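PDB 4XRW: BexL, which probably catalyses regiospecific cyclisation and aromatisation of a poly-beta-keto intermediate in the type II polyketide pathway to BE-7585A, as a di-domain aromatase/cyclase. Local coordinates for residues H243-Y248 and R263-E268; T54-H59 and V239-H244; D177-D182 and T274-E279. All coordinates share one frame; numbering follows the deposited sequence.

Interaction 1. Residues H243-Y248 and R263-E268; sequences HHRIVY and RWDFAE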
loop_
_atom_site.group_PDB
_atom_site.type_symbol
_atom_site.label_atom_id
_atom_site.label_comp_id
_atom_site.label_asym_id
_atom_site.label_seq_id
_atom_site.Cartn_x
_atom_site.Cartn_y
_atom_site.Cartn_z
ATOM N N HIS A 243 9.408 -15.767 8.052
ATOM C CA HIS A 243 8.395 -15.686 9.085
ATOM C C HIS A 243 8.549 -14.379 9.808
ATOM O O HIS A 243 8.430 -14.332 11.027
ATOM C CB HIS A 243 8.538 -16.853 10.075
ATOM C CG HIS A 243 8.321 -18.185 9.445
ATOM N ND1 HIS A 243 9.357 -19.018 9.091
ATOM C CD2 HIS A 243 7.185 -18.809 9.054
ATOM C CE1 HIS A 243 8.869 -20.109 8.524
ATOM N NE2 HIS A 243 7.553 -20.010 8.493
ATOM N N HIS A 244 8.761 -13.301 9.064
ATOM C CA HIS A 244 9.134 -12.052 9.687
ATOM C C HIS A 244 8.285 -10.809 9.373
ATOM O O HIS A 244 8.382 -9.783 10.075
ATOM C CB HIS A 244 10.607 -11.792 9.351
ATOM C CG HIS A 244 10.862 -11.469 7.909
ATOM N ND1 HIS A 244 10.907 -10.174 7.441
ATOM C CD2 HIS A 244 11.100 -12.266 6.839
ATOM C CE1 HIS A 244 11.157 -10.183 6.143
ATOM N NE2 HIS A 244 11.279 -11.441 5.752
ATOM N N ARG A 245 7.439 -10.865 8.350
ATOM C CA ARG A 245 6.728 -9.679 7.965
ATOM C C ARG A 245 5.480 -9.986 7.181
ATOM O O ARG A 245 5.469 -10.866 6.352
ATOM C CB ARG A 245 7.641 -8.782 7.129
ATOM C CG ARG A 245 7.063 -7.440 6.775
ATOM C CD ARG A 245 8.134 -6.605 6.031
ATOM N NE ARG A 245 8.595 -7.265 4.810
ATOM C CZ ARG A 245 9.801 -7.119 4.255
ATOM N NH1 ARG A 245 10.718 -6.322 4.800
ATOM N NH2 ARG A 245 10.092 -7.786 3.140
ATOM N N ILE A 246 4.442 -9.220 7.472
ATOM C CA ILE A 246 3.211 -9.234 6.681
ATOM C C ILE A 246 2.822 -7.782 6.457
ATOM O O ILE A 246 2.605 -7.017 7.411
ATOM C CB ILE A 246 2.056 -9.986 7.371
ATOM C CG1 ILE A 246 2.413 -11.438 7.591
ATOM C CG2 ILE A 246 0.768 -9.865 6.542
ATOM C CD1 ILE A 246 1.476 -12.139 8.471
ATOM N N VAL A 247 2.780 -7.377 5.186
ATOM C CA VAL A 247 2.452 -6.016 4.809
ATOM C C VAL A 247 1.075 -5.986 4.154
ATOM O O VAL A 247 0.747 -6.915 3.401
ATOM C CB VAL A 247 3.484 -5.431 3.793
ATOM C CG1 VAL A 247 3.097 -3.986 3.447
ATOM C CG2 VAL A 247 4.904 -5.491 4.348
ATOM N N TYR A 248 0.258 -4.993 4.443
ATOM C CA TYR A 248 -1.081 -4.988 3.866
ATOM C C TYR A 248 -1.604 -3.606 3.583
ATOM O O TYR A 248 -1.055 -2.587 4.056
ATOM C CB TYR A 248 -2.071 -5.751 4.770
ATOM C CG TYR A 248 -2.285 -5.141 6.144
ATOM C CD1 TYR A 248 -3.345 -4.289 6.384
ATOM C CD2 TYR A 248 -1.419 -5.436 7.195
ATOM C CE1 TYR A 248 -3.558 -3.740 7.654
ATOM C CE2 TYR A 248 -1.618 -4.891 8.466
ATOM C CZ TYR A 248 -2.685 -4.033 8.673
ATOM O OH TYR A 248 -2.911 -3.477 9.912
ATOM N N ARG A 263 1.554 -3.015 8.721
ATOM C CA ARG A 263 2.652 -3.930 8.654
ATOM C C ARG A 263 2.744 -4.683 10.000
ATOM O O ARG A 263 2.726 -4.049 11.064
ATOM C CB ARG A 263 3.935 -3.170 8.349
ATOM C CG ARG A 263 5.210 -3.946 8.461
ATOM C CD ARG A 263 6.359 -3.021 8.085
ATOM N NE ARG A 263 7.627 -3.713 7.911
ATOM C CZ ARG A 263 8.465 -3.523 6.890
ATOM N NH1 ARG A 263 8.172 -2.661 5.909
ATOM N NH2 ARG A 263 9.606 -4.211 6.845
ATOM N N TRP A 264 2.796 -6.002 9.921
ATOM C CA TRP A 264 3.136 -6.853 11.069
ATOM C C TRP A 264 4.608 -7.223 10.933
ATOM O O TRP A 264 5.031 -7.653 9.854
ATOM C CB TRP A 264 2.299 -8.132 11.111
ATOM C CG TRP A 264 0.809 -7.957 11.157
ATOM C CD1 TRP A 264 -0.041 -7.853 10.081
ATOM C CD2 TRP A 264 -0.013 -7.892 12.315
ATOM N NE1 TRP A 264 -1.330 -7.702 10.509
ATOM C CE2 TRP A 264 -1.337 -7.725 11.880
ATOM C CE3 TRP A 264 0.247 -7.932 13.683
ATOM C CZ2 TRP A 264 -2.408 -7.614 12.769
ATOM C CZ3 TRP A 264 -0.824 -7.835 14.569
ATOM C CH2 TRP A 264 -2.119 -7.669 14.112
ATOM N N ASP A 265 5.382 -7.110 12.014
ATOM C CA ASP A 265 6.775 -7.528 12.020
ATOM C C ASP A 265 7.012 -8.468 13.195
ATOM O O ASP A 265 6.438 -8.276 14.254
ATOM C CB ASP A 265 7.733 -6.338 12.095
ATOM C CG ASP A 265 7.753 -5.543 10.807
ATOM O OD1 ASP A 265 8.342 -6.020 9.807
ATOM O OD2 ASP A 265 7.151 -4.453 10.800
ATOM N N PHE A 266 7.796 -9.503 12.951
ATOM C CA PHE A 266 8.106 -10.521 13.960
ATOM C C PHE A 266 9.599 -10.648 13.962
ATOM O O PHE A 266 10.187 -11.202 13.042
ATOM C CB PHE A 266 7.416 -11.844 13.656
ATOM C CG PHE A 266 5.974 -11.671 13.286
ATOM C CD1 PHE A 266 5.015 -11.535 14.251
ATOM C CD2 PHE A 266 5.587 -11.595 11.947
ATOM C CE1 PHE A 266 3.683 -11.354 13.908
ATOM C CE2 PHE A 266 4.250 -11.406 11.601
ATOM C CZ PHE A 266 3.307 -11.288 12.585
ATOM N N ALA A 267 10.205 -10.054 14.976
ATOM C CA ALA A 267 11.660 -9.973 15.076
ATOM C C ALA A 267 12.166 -10.919 16.173
ATOM O O ALA A 267 11.731 -10.810 17.309
ATOM C CB ALA A 267 12.057 -8.559 15.373
ATOM N N GLU A 268 13.053 -11.850 15.826
ATOM C CA GLU A 268 13.637 -12.753 16.821
ATOM C C GLU A 268 14.718 -12.043 17.614
ATOM O O GLU A 268 15.603 -11.412 17.051
ATOM C CB GLU A 268 14.202 -14.015 16.163
ATOM C CG GLU A 268 13.105 -14.938 15.629
ATOM C CD GLU A 268 13.620 -16.286 15.145
ATOM O OE1 GLU A 268 14.694 -16.309 14.493
ATOM O OE2 GLU A 268 12.940 -17.317 15.419
HETATM O O HOH W 1 10.530 -7.880 9.266
#
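The antiparallel hairpin of strands 245-250 and 257-268 pairs Ile246 with Trp264 as a hydrogen-bonded couple, Ile246 N to Trp264 O at 2.9 Å. The return bond is shorter, Trp264 N to Ile246 O at 2.7 Å, and lies in the carbonyl plane. Towards His244, which with Arg245 forms a classic beta bulge opposite Phe241 of strand 231-241, the geometry changes: Phe266 N reaches His244 O at 2.9 Å, but stands 44° above that carbonyl's plane. The same oxygen accepts a bond from water 1, which also donates to Asp265 OD1 and is bonded to His244 ND1. In the helix-grip fold of this domain, Ile246 and Trp264 share the face on which Ile246 and Phe266 meet helix 185-193; Arg245, Val247, Arg263 and Asp265 look the other way. On the first face, Ile246 CB rests against Trp264 CD1 at 4.0 Å. Tyr248, with CG between its backbone N and carbonyl carbon (chi1 64°), brings CE2 to 3.5 Å from Trp264 NE1; the tyrosine meets the indole's five-membered ring obliquely, planes 33° apart. On the other face the extended Arg263 hydrogen-bonds through NE to the syn lone pair of Asp265 OD1 at 3.1 Å, within a salt bridge.

Interaction 2. Residues T54-H59 and V239-H244; sequences TVFVDH and VCFPHH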
loop_
_atom_site.group_PDB
_atom_site.type_symbol
_atom_site.label_atom_id
_atom_site.label_comp_id
_atom_site.label_asym_id
_atom_site.label_seq_id
_atom_site.Cartn_x
_atom_site.Cartn_y
_atom_site.Cartn_z
ATOM N N THR A 54 -0.802 0.215 -5.098
ATOM C CA THR A 54 0.426 -0.429 -4.634
ATOM C C THR A 54 0.256 -0.913 -3.195
ATOM O O THR A 54 -0.116 -0.155 -2.303
ATOM C CB THR A 54 1.644 0.510 -4.727
ATOM O OG1 THR A 54 1.803 0.968 -6.086
ATOM C CG2 THR A 54 2.878 -0.218 -4.331
ATOM N N VAL A 55 0.560 -2.184 -2.975
ATOM C CA VAL A 55 0.531 -2.739 -1.610
ATOM C C VAL A 55 1.913 -2.722 -0.957
ATOM O O VAL A 55 2.046 -2.411 0.243
ATOM C CB VAL A 55 -0.049 -4.165 -1.614
ATOM C CG1 VAL A 55 -0.092 -4.718 -0.209
ATOM C CG2 VAL A 55 -1.467 -4.139 -2.240
ATOM N N PHE A 56 2.955 -3.053 -1.704
ATOM C CA PHE A 56 4.309 -3.059 -1.135
ATOM C C PHE A 56 5.323 -3.124 -2.273
ATOM O O PHE A 56 5.013 -3.636 -3.333
ATOM C CB PHE A 56 4.493 -4.251 -0.198
ATOM C CG PHE A 56 5.799 -4.296 0.515
ATOM C CD1 PHE A 56 6.145 -3.300 1.402
ATOM C CD2 PHE A 56 6.666 -5.367 0.347
ATOM C CE1 PHE A 56 7.353 -3.350 2.080
ATOM C CE2 PHE A 56 7.867 -5.401 1.034
ATOM C CZ PHE A 56 8.189 -4.378 1.889
ATOM N N VAL A 57 6.527 -2.608 -2.021
ATOM C CA VAL A 57 7.606 -2.662 -2.974
ATOM C C VAL A 57 8.844 -3.099 -2.237
ATOM O O VAL A 57 9.135 -2.570 -1.164
ATOM C CB VAL A 57 7.899 -1.286 -3.652
ATOM C CG1 VAL A 57 8.901 -1.480 -4.810
ATOM C CG2 VAL A 57 6.636 -0.630 -4.152
ATOM N N ASP A 58 9.575 -4.070 -2.746
ATOM C CA ASP A 58 10.925 -4.213 -2.149
ATOM C C ASP A 58 11.957 -4.448 -3.212
ATOM O O ASP A 58 11.642 -4.467 -4.406
ATOM C CB ASP A 58 10.960 -5.290 -1.058
ATOM C CG ASP A 58 10.892 -6.689 -1.587
ATOM O OD1 ASP A 58 10.522 -6.863 -2.758
ATOM O OD2 ASP A 58 11.213 -7.622 -0.805
ATOM N N HIS A 59 13.213 -4.541 -2.789
ATOM C CA HIS A 59 14.297 -4.599 -3.750
ATOM C C HIS A 59 14.703 -6.025 -4.064
ATOM O O HIS A 59 14.740 -6.893 -3.185
ATOM C CB HIS A 59 15.494 -3.829 -3.239
ATOM C CG HIS A 59 15.408 -2.364 -3.478
ATOM N ND1 HIS A 59 14.632 -1.530 -2.706
ATOM C CD2 HIS A 59 16.009 -1.579 -4.402
ATOM C CE1 HIS A 59 14.753 -0.291 -3.148
ATOM N NE2 HIS A 59 15.585 -0.295 -4.175
ATOM N N VAL A 239 0.699 -9.074 1.746
ATOM C CA VAL A 239 1.880 -9.707 1.245
ATOM C C VAL A 239 2.674 -10.296 2.431
ATOM O O VAL A 239 3.106 -9.564 3.338
ATOM C CB VAL A 239 2.764 -8.713 0.477
ATOM C CG1 VAL A 239 3.871 -9.455 -0.184
ATOM C CG2 VAL A 239 1.941 -7.911 -0.581
ATOM N N CYS A 240 2.894 -11.601 2.368
ATOM C CA CYS A 240 3.437 -12.376 3.486
ATOM C C CYS A 240 4.865 -12.885 3.187
ATOM O O CYS A 240 5.123 -13.500 2.152
ATOM C CB CYS A 240 2.479 -13.537 3.768
ATOM S SG CYS A 240 0.767 -12.962 3.972
ATOM N N PHE A 241 5.764 -12.640 4.122
ATOM C CA PHE A 241 7.184 -13.001 4.025
ATOM C C PHE A 241 7.531 -13.879 5.254
ATOM O O PHE A 241 7.747 -13.351 6.326
ATOM C CB PHE A 241 8.045 -11.761 4.018
ATOM C CG PHE A 241 7.780 -10.831 2.848
ATOM C CD1 PHE A 241 8.451 -11.001 1.648
ATOM C CD2 PHE A 241 6.864 -9.816 2.952
ATOM C CE1 PHE A 241 8.219 -10.157 0.560
ATOM C CE2 PHE A 241 6.619 -8.956 1.855
ATOM C CZ PHE A 241 7.299 -9.141 0.669
ATOM N N PRO A 242 7.527 -15.205 5.083
ATOM C CA PRO A 242 7.803 -16.144 6.179
ATOM C C PRO A 242 9.190 -15.920 6.742
ATOM O O PRO A 242 10.079 -15.827 5.908
ATOM C CB PRO A 242 7.741 -17.504 5.513
ATOM C CG PRO A 242 6.963 -17.314 4.289
ATOM C CD PRO A 242 7.140 -15.902 3.851
ATOM N N HIS A 243 9.408 -15.767 8.052
ATOM C CA HIS A 243 8.395 -15.686 9.085
ATOM C C HIS A 243 8.549 -14.379 9.808
ATOM O O HIS A 243 8.430 -14.332 11.027
ATOM C CB HIS A 243 8.538 -16.853 10.075
ATOM C CG HIS A 243 8.321 -18.185 9.445
ATOM N ND1 HIS A 243 9.357 -19.018 9.091
ATOM C CD2 HIS A 243 7.185 -18.809 9.054
ATOM C CE1 HIS A 243 8.869 -20.109 8.524
ATOM N NE2 HIS A 243 7.553 -20.010 8.493
ATOM N N HIS A 244 8.761 -13.301 9.064
ATOM C CA HIS A 244 9.134 -12.052 9.687
ATOM C C HIS A 244 8.285 -10.809 9.373
ATOM O O HIS A 244 8.382 -9.783 10.075
ATOM C CB HIS A 244 10.607 -11.792 9.351
ATOM C CG HIS A 244 10.862 -11.469 7.909
ATOM N ND1 HIS A 244 10.907 -10.174 7.441
ATOM C CD2 HIS A 244 11.100 -12.266 6.839
ATOM C CE1 HIS A 244 11.157 -10.183 6.143
ATOM N NE2 HIS A 244 11.279 -11.441 5.752
#
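Val239 meets Val55 first: its CG2, anti to the carbonyl carbon, lies 3.8 Å from Val55 CG1. The same methyl is also 4.5 Å from CB of Phe56, so one branch of Val239 touches two consecutive residues of strand 54-59. This is possible because Val55 and Phe56 form a classic beta bulge opposite Trp72, and both send their side chains toward segment 239-244. Cys240 turns instead to Tyr189 and Asp193 of helix 185-193. Phe241 then points back across the contact, and its CZ comes to 3.8 Å from Phe56 CE2. The two rings meet obliquely, with planes 67° apart and centroids separated by 5.7 Å. Phe56 reaches this position with CG anti to its backbone N (chi1 -176°). The neighbouring ring atom, Phe241 CE1, is 4.2 Å from Asp58 OD2, these two side chains approaching each other from their own strands. Trp72 adds an edge-to-face partner to Phe241, while Arg245 adds a cation-pi contact. Beyond Phe241 the chain turns, and His244 N bonds back to Phe241 O at 2.9 Å. The short axes of 54-59 and 239-241 come no closer than 9.0 Å, at 33°, too far for backbone pairing; two sheets meet here through side chains. The arrangement is a domain interface: outermost strand 54-59 of one helix-grip sheet packs on the face of the other turned away from helix 185-193.

Interaction 3. Residues D177-D182 and T274-E279; sequences DTVRID and TTASSE
Asp177 and Ser278 open a ladder of six backbone hydrogen bonds; the axes of segments 177-181 and 274-279 run antiparallel and approach to 4.7 Å. Three pairs are of the hydrogen-bonded type, Asp177 with Ser278, Val179 with Ala276 and Ile181 with Thr274, and each is bonded in both directions. The ladder is even along its length: Val179 N to Ala276 O measures 2.9 Å, and Ile181 N to Thr274 O 2.8 Å with a nearly straight 175° at the hydrogen. Between these couples lie the non-hydrogen-bonded pairs, where CA-H groups point at the carbonyls, as with Ser277 CA 3.2 Å from Asp177 O.

Water extends the polar network at one end. Water 2 donates to Asp177 OD2 at 2.7 Å and also to Ser278 O, an oxygen that already accepts the bond from Asp177 N. The Asp177 carboxylate is further held by Ser311, and the Ser278 hydroxyl by Ser314.

Side-chain packing differs on the two faces. On that of Val179, Ile181 and Ala276, the isoleucine runs diagonally: with CG1 beside the backbone N (chi1 -57°) and the chain then extended, its CD1 passes its own partner Thr274 to make an apolar contact with Ala276 CB at 3.9 Å. On the face of Thr178, Arg180, Thr275 and Ser277, the arginine chain bends at chi2 (-96°) and again at chi3 and lies alongside Thr275, bringing Arg180 CD to 3.9 Å from Thr275 CB. Nearby, Thr178 OG1 touches Ser277 CB at 3.6 Å.

The Val179 and Ala276 face is covered by helix 299-326, where Leu318 touches both, and Val188 of helix 185-193 lies against Ile181 and Ala276. Strand 172-181 is the outermost of its sheet within the chain, while strand 274-284 bonds onward to strand 257-268.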
loop_
_atom_site.group_PDB
_atom_site.type_symbol
_atom_site.label_atom_id
_atom_site.label_comp_id
_atom_site.label_asym_id
_atom_site.label_seq_id
_atom_site.Cartn_x
_atom_site.Cartn_y
_atom_site.Cartn_z
ATOM N N ASP A 177 1.989 -0.716 17.732
ATOM C CA ASP A 177 1.825 -1.397 19.032
ATOM C C ASP A 177 2.728 -2.612 19.047
ATOM O O ASP A 177 2.842 -3.289 18.037
ATOM C CB ASP A 177 0.380 -1.798 19.271
ATOM C CG ASP A 177 -0.510 -0.615 19.564
ATOM O OD1 ASP A 177 -0.358 0.012 20.636
ATOM O OD2 ASP A 177 -1.380 -0.326 18.740
ATOM N N THR A 178 3.385 -2.881 20.176
ATOM C CA THR A 178 4.369 -3.936 20.253
ATOM C C THR A 178 4.045 -4.819 21.449
ATOM O O THR A 178 3.561 -4.321 22.462
ATOM C CB THR A 178 5.800 -3.367 20.407
ATOM O OG1 THR A 178 6.207 -2.756 19.176
ATOM C CG2 THR A 178 6.790 -4.451 20.756
ATOM N N VAL A 179 4.294 -6.115 21.305
ATOM C CA VAL A 179 4.281 -7.020 22.451
ATOM C C VAL A 179 5.435 -7.979 22.348
ATOM O O VAL A 179 5.821 -8.407 21.260
ATOM C CB VAL A 179 2.942 -7.779 22.578
ATOM C CG1 VAL A 179 1.776 -6.821 22.512
ATOM C CG2 VAL A 179 2.789 -8.835 21.539
ATOM N N ARG A 180 6.000 -8.343 23.498
ATOM C CA ARG A 180 7.040 -9.349 23.536
ATOM C C ARG A 180 6.395 -10.711 23.777
ATOM O O ARG A 180 5.528 -10.848 24.636
ATOM C CB ARG A 180 8.077 -9.012 24.622
ATOM C CG ARG A 180 8.576 -7.566 24.518
ATOM C CD ARG A 180 9.888 -7.466 23.745
ATOM N NE ARG A 180 10.938 -8.272 24.371
ATOM C CZ ARG A 180 12.222 -7.927 24.445
ATOM N NH1 ARG A 180 12.642 -6.774 23.934
ATOM N NH2 ARG A 180 13.087 -8.741 25.039
ATOM N N ILE A 181 6.807 -11.677 22.979
ATOM C CA ILE A 181 6.256 -13.023 23.015
ATOM C C ILE A 181 7.385 -14.006 23.172
ATOM O O ILE A 181 8.299 -14.051 22.356
ATOM C CB ILE A 181 5.454 -13.332 21.748
ATOM C CG1 ILE A 181 4.345 -12.283 21.584
ATOM C CG2 ILE A 181 4.920 -14.799 21.785
ATOM C CD1 ILE A 181 3.516 -12.424 20.324
ATOM N N ASP A 182 7.335 -14.827 24.216
ATOM C CA ASP A 182 8.434 -15.773 24.403
ATOM C C ASP A 182 8.148 -17.078 23.664
ATOM O O ASP A 182 7.792 -18.106 24.260
ATOM C CB ASP A 182 8.710 -16.012 25.894
ATOM C CG ASP A 182 10.184 -16.344 26.168
ATOM O OD1 ASP A 182 10.605 -16.204 27.341
ATOM O OD2 ASP A 182 10.929 -16.712 25.206
ATOM N N THR A 274 10.462 -13.280 20.814
ATOM C CA THR A 274 10.043 -12.565 19.593
ATOM C C THR A 274 9.494 -11.201 20.002
ATOM O O THR A 274 8.746 -11.133 20.981
ATOM C CB THR A 274 8.935 -13.367 18.825
ATOM O OG1 THR A 274 9.495 -14.549 18.238
ATOM C CG2 THR A 274 8.241 -12.517 17.750
ATOM N N THR A 275 9.829 -10.106 19.301
ATOM C CA THR A 275 9.031 -8.905 19.511
ATOM C C THR A 275 8.149 -8.738 18.265
ATOM O O THR A 275 8.619 -8.724 17.123
ATOM C CB THR A 275 9.868 -7.641 19.860
ATOM O OG1 THR A 275 9.672 -6.612 18.898
ATOM C CG2 THR A 275 11.320 -7.968 20.011
ATOM N N ALA A 276 6.858 -8.753 18.538
ATOM C CA ALA A 276 5.820 -8.687 17.515
ATOM C C ALA A 276 5.246 -7.298 17.535
ATOM O O ALA A 276 4.876 -6.783 18.573
ATOM C CB ALA A 276 4.720 -9.741 17.765
ATOM N N SER A 277 5.146 -6.685 16.362
ATOM C CA SER A 277 4.574 -5.375 16.266
ATOM C C SER A 277 3.542 -5.272 15.158
ATOM O O SER A 277 3.604 -6.005 14.197
ATOM C CB SER A 277 5.692 -4.350 16.023
ATOM O OG SER A 277 6.415 -4.686 14.850
ATOM N N SER A 278 2.613 -4.354 15.346
ATOM C CA SER A 278 1.571 -4.002 14.392
ATOM C C SER A 278 1.646 -2.507 14.153
ATOM O O SER A 278 1.375 -1.721 15.072
ATOM C CB SER A 278 0.205 -4.372 14.931
ATOM O OG SER A 278 -0.842 -3.984 14.079
ATOM N N GLU A 279 2.012 -2.124 12.927
ATOM C CA GLU A 279 2.101 -0.722 12.529
ATOM C C GLU A 279 0.911 -0.342 11.675
ATOM O O GLU A 279 0.414 -1.166 10.915
ATOM C CB GLU A 279 3.401 -0.481 11.762
ATOM C CG GLU A 279 3.615 0.979 11.342
ATOM C CD GLU A 279 2.960 1.374 10.002
ATOM O OE1 GLU A 279 2.300 0.542 9.310
ATOM O OE2 GLU A 279 3.109 2.560 9.638
HETATM O O HOH W 2 -1.231 -1.287 16.196
#

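Overall arrangement
Interactions 1 and 3 are successive steps across the second helix-grip sheet, their centres about 10 Å apart. Strand 257-268 joins them: Arg263 O lies 2.8 Å from Glu279 N, a probable hydrogen bond, and Trp264 CZ3 packs at 3.6 Å on Ser278 CB. Interaction 1 falls wholly between the two segments of interaction 3 in the chain. Interaction 2 begins one strand further on, its centre about 9 Å from that of interaction 1, and the two share His243 and His244. Of the three, it has its two segments in different domains; interaction 1 adds to the same interface through Val247 CG1, 3.7 Å from Phe56 CD1. Thr54 there binds MES, probably a buffer molecule from crystallisation.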